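Transcriptional regulator, putative (PDB 2R5F) is probably a DNA-binding transcriptional regulator of the SorC family whose sugar-binding domain is thought to sense a carbohydrate effector. Local coordinates at residues K40-E52 / S67-P79. Sequence-based numbering, arbitrary orientation. Where two conformers were deposited one is given.
Sequences KQAIGSAAAHYLE and SSTIRAMVSHMHP. With SO4 (sulfate ion), chain B.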
loop_
_atom_site.group_PDB
_atom_site.type_symbol
_atom_site.label_atom_id
_atom_site.label_comp_id
_atom_site.label_asym_id
_atom_site.label_seq_id
_atom_site.Cartn_x
_atom_site.Cartn_y
_atom_site.Cartn_z
ATOM N N LYS A 40 10.024 8.656 2.716
ATOM C CA LYS A 40 9.704 7.239 2.495
ATOM C C LYS A 40 10.161 6.392 3.671
ATOM O O LYS A 40 9.454 5.464 4.060
ATOM C CB LYS A 40 10.339 6.683 1.225
ATOM C CG LYS A 40 9.666 7.076 -0.083
ATOM C CD LYS A 40 10.131 6.146 -1.209
ATOM C CE LYS A 40 11.209 6.754 -2.041
ATOM N NZ LYS A 40 11.882 5.704 -2.829
ATOM N N GLN A 41 11.318 6.747 4.243
ATOM C CA GLN A 41 11.929 5.979 5.337
ATOM C C GLN A 41 11.181 6.138 6.659
ATOM O O GLN A 41 11.083 5.181 7.427
ATOM C CB GLN A 41 13.411 6.364 5.555
ATOM C CG GLN A 41 14.438 5.947 4.436
ATOM C CD GLN A 41 14.359 4.470 4.005
ATOM O OE1 GLN A 41 13.942 3.601 4.764
ATOM N NE2 GLN A 41 14.757 4.197 2.762
ATOM N N ALA A 42 10.706 7.359 6.932
ATOM C CA ALA A 42 9.837 7.630 8.083
ATOM C C ALA A 42 8.514 6.867 7.970
ATOM O O ALA A 42 8.045 6.287 8.942
ATOM C CB ALA A 42 9.589 9.166 8.254
ATOM N N ILE A 43 7.897 6.902 6.790
ATOM C CA ILE A 43 6.634 6.161 6.555
ATOM C C ILE A 43 6.857 4.658 6.666
ATOM O O ILE A 43 6.112 3.957 7.379
ATOM C CB ILE A 43 5.946 6.542 5.200
ATOM C CG1 ILE A 43 5.431 7.990 5.269
ATOM C CG2 ILE A 43 4.746 5.582 4.886
ATOM C CD1 ILE A 43 5.199 8.594 3.925
ATOM N N GLY A 44 7.872 4.154 5.965
ATOM C CA GLY A 44 8.215 2.722 6.059
ATOM C C GLY A 44 8.456 2.280 7.493
ATOM O O GLY A 44 7.922 1.274 7.943
ATOM N N SER A 45 9.247 3.034 8.229
ATOM C CA SER A 45 9.509 2.715 9.642
ATOM C C SER A 45 8.256 2.664 10.517
ATOM O O SER A 45 8.089 1.743 11.312
ATOM C CB SER A 45 10.513 3.702 10.241
ATOM O OG SER A 45 10.641 3.430 11.627
ATOM N N ALA A 46 7.378 3.660 10.370
ATOM C CA ALA A 46 6.115 3.683 11.102
ATOM C C ALA A 46 5.247 2.483 10.686
ATOM O O ALA A 46 4.594 1.860 11.529
ATOM C CB ALA A 46 5.384 5.012 10.856
ATOM N N ALA A 47 5.271 2.157 9.391
ATOM C CA ALA A 47 4.550 0.997 8.819
ATOM C C ALA A 47 5.006 -0.332 9.417
ATOM O O ALA A 47 4.175 -1.182 9.786
ATOM C CB ALA A 47 4.728 0.963 7.294
ATOM N N ALA A 48 6.330 -0.501 9.529
ATOM C CA ALA A 48 6.896 -1.685 10.153
ATOM C C ALA A 48 6.346 -1.874 11.559
ATOM O O ALA A 48 5.934 -2.984 11.929
ATOM C CB ALA A 48 8.436 -1.614 10.168
ATOM N N HIS A 49 6.350 -0.787 12.334
ATOM C CA HIS A 49 5.902 -0.791 13.731
ATOM C C HIS A 49 4.410 -1.106 13.820
ATOM O O HIS A 49 3.995 -1.903 14.653
ATOM C CB HIS A 49 6.200 0.564 14.412
ATOM C CG HIS A 49 7.647 0.787 14.750
ATOM N ND1 HIS A 49 8.677 0.497 13.879
ATOM C CD2 HIS A 49 8.229 1.310 15.857
ATOM C CE1 HIS A 49 9.832 0.813 14.443
ATOM N NE2 HIS A 49 9.588 1.312 15.643
ATOM N N TYR A 50 3.615 -0.458 12.966
ATOM C CA TYR A 50 2.167 -0.705 12.834
ATOM C C TYR A 50 1.847 -2.197 12.664
ATOM O O TYR A 50 0.949 -2.747 13.319
ATOM C CB TYR A 50 1.603 0.072 11.635
ATOM C CG TYR A 50 0.122 -0.166 11.399
ATOM C CD1 TYR A 50 -0.845 0.576 12.085
ATOM C CD2 TYR A 50 -0.311 -1.144 10.517
ATOM C CE1 TYR A 50 -2.201 0.342 11.894
ATOM C CE2 TYR A 50 -1.680 -1.379 10.310
ATOM C CZ TYR A 50 -2.612 -0.634 11.003
ATOM O OH TYR A 50 -3.964 -0.870 10.806
ATOM N N LEU A 51 2.594 -2.835 11.772
ATOM C CA LEU A 51 2.409 -4.225 11.423
ATOM C C LEU A 51 2.887 -5.104 12.573
ATOM O O LEU A 51 2.351 -6.184 12.783
ATOM C CB LEU A 51 3.201 -4.531 10.154
ATOM C CG LEU A 51 2.420 -5.198 9.035
ATOM C CD1 LEU A 51 1.684 -4.159 8.261
ATOM C CD2 LEU A 51 3.340 -6.027 8.124
ATOM N N GLU A 52 3.891 -4.636 13.318
ATOM C CA GLU A 52 4.334 -5.292 14.558
ATOM C C GLU A 52 3.313 -5.251 15.688
ATOM O O GLU A 52 3.327 -6.105 16.550
ATOM C CB GLU A 52 5.599 -4.631 15.095
ATOM C CG GLU A 52 6.894 -5.157 14.537
ATOM C CD GLU A 52 7.964 -4.075 14.476
ATOM O OE1 GLU A 52 8.155 -3.344 15.485
ATOM O OE2 GLU A 52 8.608 -3.961 13.406
ATOM N N SER A 67 5.927 -0.900 -4.966
ATOM C CA SER A 67 6.078 0.308 -4.166
ATOM C C SER A 67 7.400 0.398 -3.381
ATOM O O SER A 67 7.764 -0.521 -2.659
ATOM C CB SER A 67 4.872 0.447 -3.235
ATOM O OG SER A 67 5.107 1.467 -2.280
ATOM N N SER A 68 8.119 1.515 -3.530
ATOM C CA SER A 68 9.377 1.724 -2.780
ATOM C C SER A 68 9.160 2.099 -1.337
ATOM O O SER A 68 10.031 1.896 -0.504
ATOM C CB SER A 68 10.283 2.771 -3.446
ATOM O OG SER A 68 9.516 3.597 -4.287
ATOM N N THR A 69 7.994 2.654 -1.042
ATOM C CA THR A 69 7.590 2.920 0.339
ATOM C C THR A 69 7.342 1.597 1.093
ATOM O O THR A 69 7.683 1.469 2.260
ATOM C CB THR A 69 6.337 3.856 0.401
ATOM O OG1 THR A 69 6.534 4.958 -0.496
ATOM C CG2 THR A 69 6.160 4.395 1.794
ATOM N N ILE A 70 6.743 0.630 0.416
ATOM C CA ILE A 70 6.576 -0.720 0.970
ATOM C C ILE A 70 7.941 -1.408 1.080
ATOM O O ILE A 70 8.218 -2.079 2.079
ATOM C CB ILE A 70 5.587 -1.561 0.149
ATOM C CG1 ILE A 70 4.189 -0.905 0.194
ATOM C CG2 ILE A 70 5.551 -3.047 0.667
ATOM C CD1 ILE A 70 3.084 -1.654 -0.607
ATOM N N ARG A 71 8.809 -1.203 0.075
ATOM C CA ARG A 71 10.208 -1.642 0.196
ATOM C C ARG A 71 10.870 -1.052 1.443
ATOM O O ARG A 71 11.550 -1.774 2.170
ATOM C CB ARG A 71 11.010 -1.276 -1.046
ATOM C CG ARG A 71 12.210 -2.191 -1.340
ATOM C CD ARG A 71 12.842 -1.835 -2.702
ATOM N NE ARG A 71 11.818 -1.770 -3.760
ATOM C CZ ARG A 71 11.561 -0.702 -4.519
ATOM N NH1 ARG A 71 10.590 -0.758 -5.425
ATOM N NH2 ARG A 71 12.283 0.418 -4.393
ATOM N N ALA A 72 10.675 0.248 1.700
ATOM C CA ALA A 72 11.165 0.855 2.940
ATOM C C ALA A 72 10.579 0.164 4.199
ATOM O O ALA A 72 11.295 -0.090 5.163
ATOM C CB ALA A 72 10.880 2.351 2.960
HETATM N N MSE A 73 9.288 -0.145 4.188
HETATM C CA MSE A 73 8.688 -0.849 5.331
HETATM C C MSE A 73 9.398 -2.166 5.570
HETATM O O MSE A 73 9.850 -2.419 6.675
HETATM C CB MSE A 73 7.203 -1.092 5.132
HETATM C CG MSE A 73 6.547 -1.924 6.231
HETATM SE SE MSE A 73 4.764 -2.458 5.664
HETATM C CE MSE A 73 5.218 -4.033 4.604
ATOM N N VAL A 74 9.545 -2.984 4.524
ATOM C CA VAL A 74 10.111 -4.324 4.720
ATOM C C VAL A 74 11.533 -4.236 5.274
ATOM O O VAL A 74 11.883 -4.974 6.186
ATOM C CB VAL A 74 10.036 -5.198 3.450
ATOM C CG1 VAL A 74 10.905 -6.479 3.609
ATOM C CG2 VAL A 74 8.584 -5.565 3.158
ATOM N N SER A 75 12.319 -3.281 4.776
ATOM C CA SER A 75 13.703 -3.122 5.219
ATOM C C SER A 75 13.840 -2.634 6.664
ATOM O O SER A 75 14.923 -2.728 7.247
ATOM C CB SER A 75 14.483 -2.209 4.279
ATOM O OG SER A 75 14.248 -0.861 4.628
ATOM N N HIS A 76 12.744 -2.139 7.233
ATOM C CA HIS A 76 12.676 -1.716 8.640
ATOM C C HIS A 76 12.174 -2.794 9.592
ATOM O O HIS A 76 12.123 -2.572 10.800
ATOM C CB HIS A 76 11.806 -0.454 8.801
ATOM C CG HIS A 76 12.520 0.813 8.462
ATOM N ND1 HIS A 76 13.411 1.416 9.324
ATOM C CD2 HIS A 76 12.492 1.584 7.352
ATOM C CE1 HIS A 76 13.894 2.509 8.762
ATOM N NE2 HIS A 76 13.357 2.631 7.562
HETATM N N MSE A 77 11.780 -3.947 9.058
HETATM C CA MSE A 77 11.317 -5.048 9.915
HETATM C C MSE A 77 12.345 -6.172 10.111
HETATM O O MSE A 77 13.309 -6.306 9.344
HETATM C CB MSE A 77 9.913 -5.564 9.522
HETATM C CG MSE A 77 9.599 -5.710 8.058
HETATM SE SE MSE A 77 7.640 -5.778 7.654
HETATM C CE MSE A 77 7.124 -7.286 8.795
ATOM N N HIS A 78 12.130 -6.966 11.154
ATOM C CA HIS A 78 13.130 -7.938 11.609
ATOM C C HIS A 78 12.613 -9.392 11.623
ATOM O O HIS A 78 11.395 -9.615 11.704
ATOM C CB HIS A 78 13.650 -7.526 12.995
ATOM C CG HIS A 78 14.389 -6.221 13.001
ATOM N ND1 HIS A 78 13.848 -5.060 13.515
ATOM C CD2 HIS A 78 15.620 -5.890 12.542
ATOM C CE1 HIS A 78 14.714 -4.070 13.377
ATOM N NE2 HIS A 78 15.798 -4.548 12.787
ATOM N N PRO A 79 13.534 -10.382 11.539
ATOM C CA PRO A 79 13.165 -11.810 11.590
ATOM C C PRO A 79 12.722 -12.269 12.984
ATOM O O PRO A 79 11.798 -11.694 13.571
ATOM C CB PRO A 79 14.468 -12.525 11.205
ATOM C CG PRO A 79 15.389 -11.455 10.681
ATOM C CD PRO A 79 14.991 -10.216 11.380
HETATM S S SO4 B . 5.900 4.503 -4.214
HETATM O O1 SO4 B . 5.342 5.576 -5.025
HETATM O O2 SO4 B . 6.929 4.984 -3.307
HETATM O O3 SO4 B . 4.889 3.841 -3.431
HETATM O O4 SO4 B . 6.598 3.562 -5.091
#
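Q41 OE1 accepts a hydrogen bond from H76 NE2 at 3.0 Å, clearly bent at the proton (138°); the donor lies in the carbonyl plane, whereas OE1 is tilted out of the imidazole plane. The two side chains meet nearly at right angles, and Q41 NE2 turns to E37, so both ends of the amide are used. S45 CB lies over one imidazole face in a CH-pi contact, 3.8 Å from the ring centroid and almost on the normal. H76 CG lies beside its own backbone N (chi1 -81°), which sets the ring against S45 and Q41. Between helices 40-52 and 68-75 G44 allows close approach: its CA comes within 3.7 Å of M73 CA, and G44 O receives a CA-H...O contact from M73. The axes of these two segments approach to 7.2 Å, crossing at -54°. Selenomethionine M73 is a knob among G44, A47, A48 and L51; CG, anti to the backbone N, reaches A47 CB at 3.6 Å. Farther along, L51 CD2 meets the CE of selenomethionine M77, whose side chain also touches helix 101-115. At the other end T69 divides its branches: CG2 packs on I43 CG2, while OG1 gives a 2.8 Å hydrogen bond to sulfate O2. S67 OG donates to sulfate O3 and, as N-cap, accepts from I70 N; S68 N and K236 also bind the ion. The sulfate, probably from the crystallisation liquor, may mark where a sugar effector's phosphate would sit, as in related SorC-family regulators, beside a tightly packed helix pair.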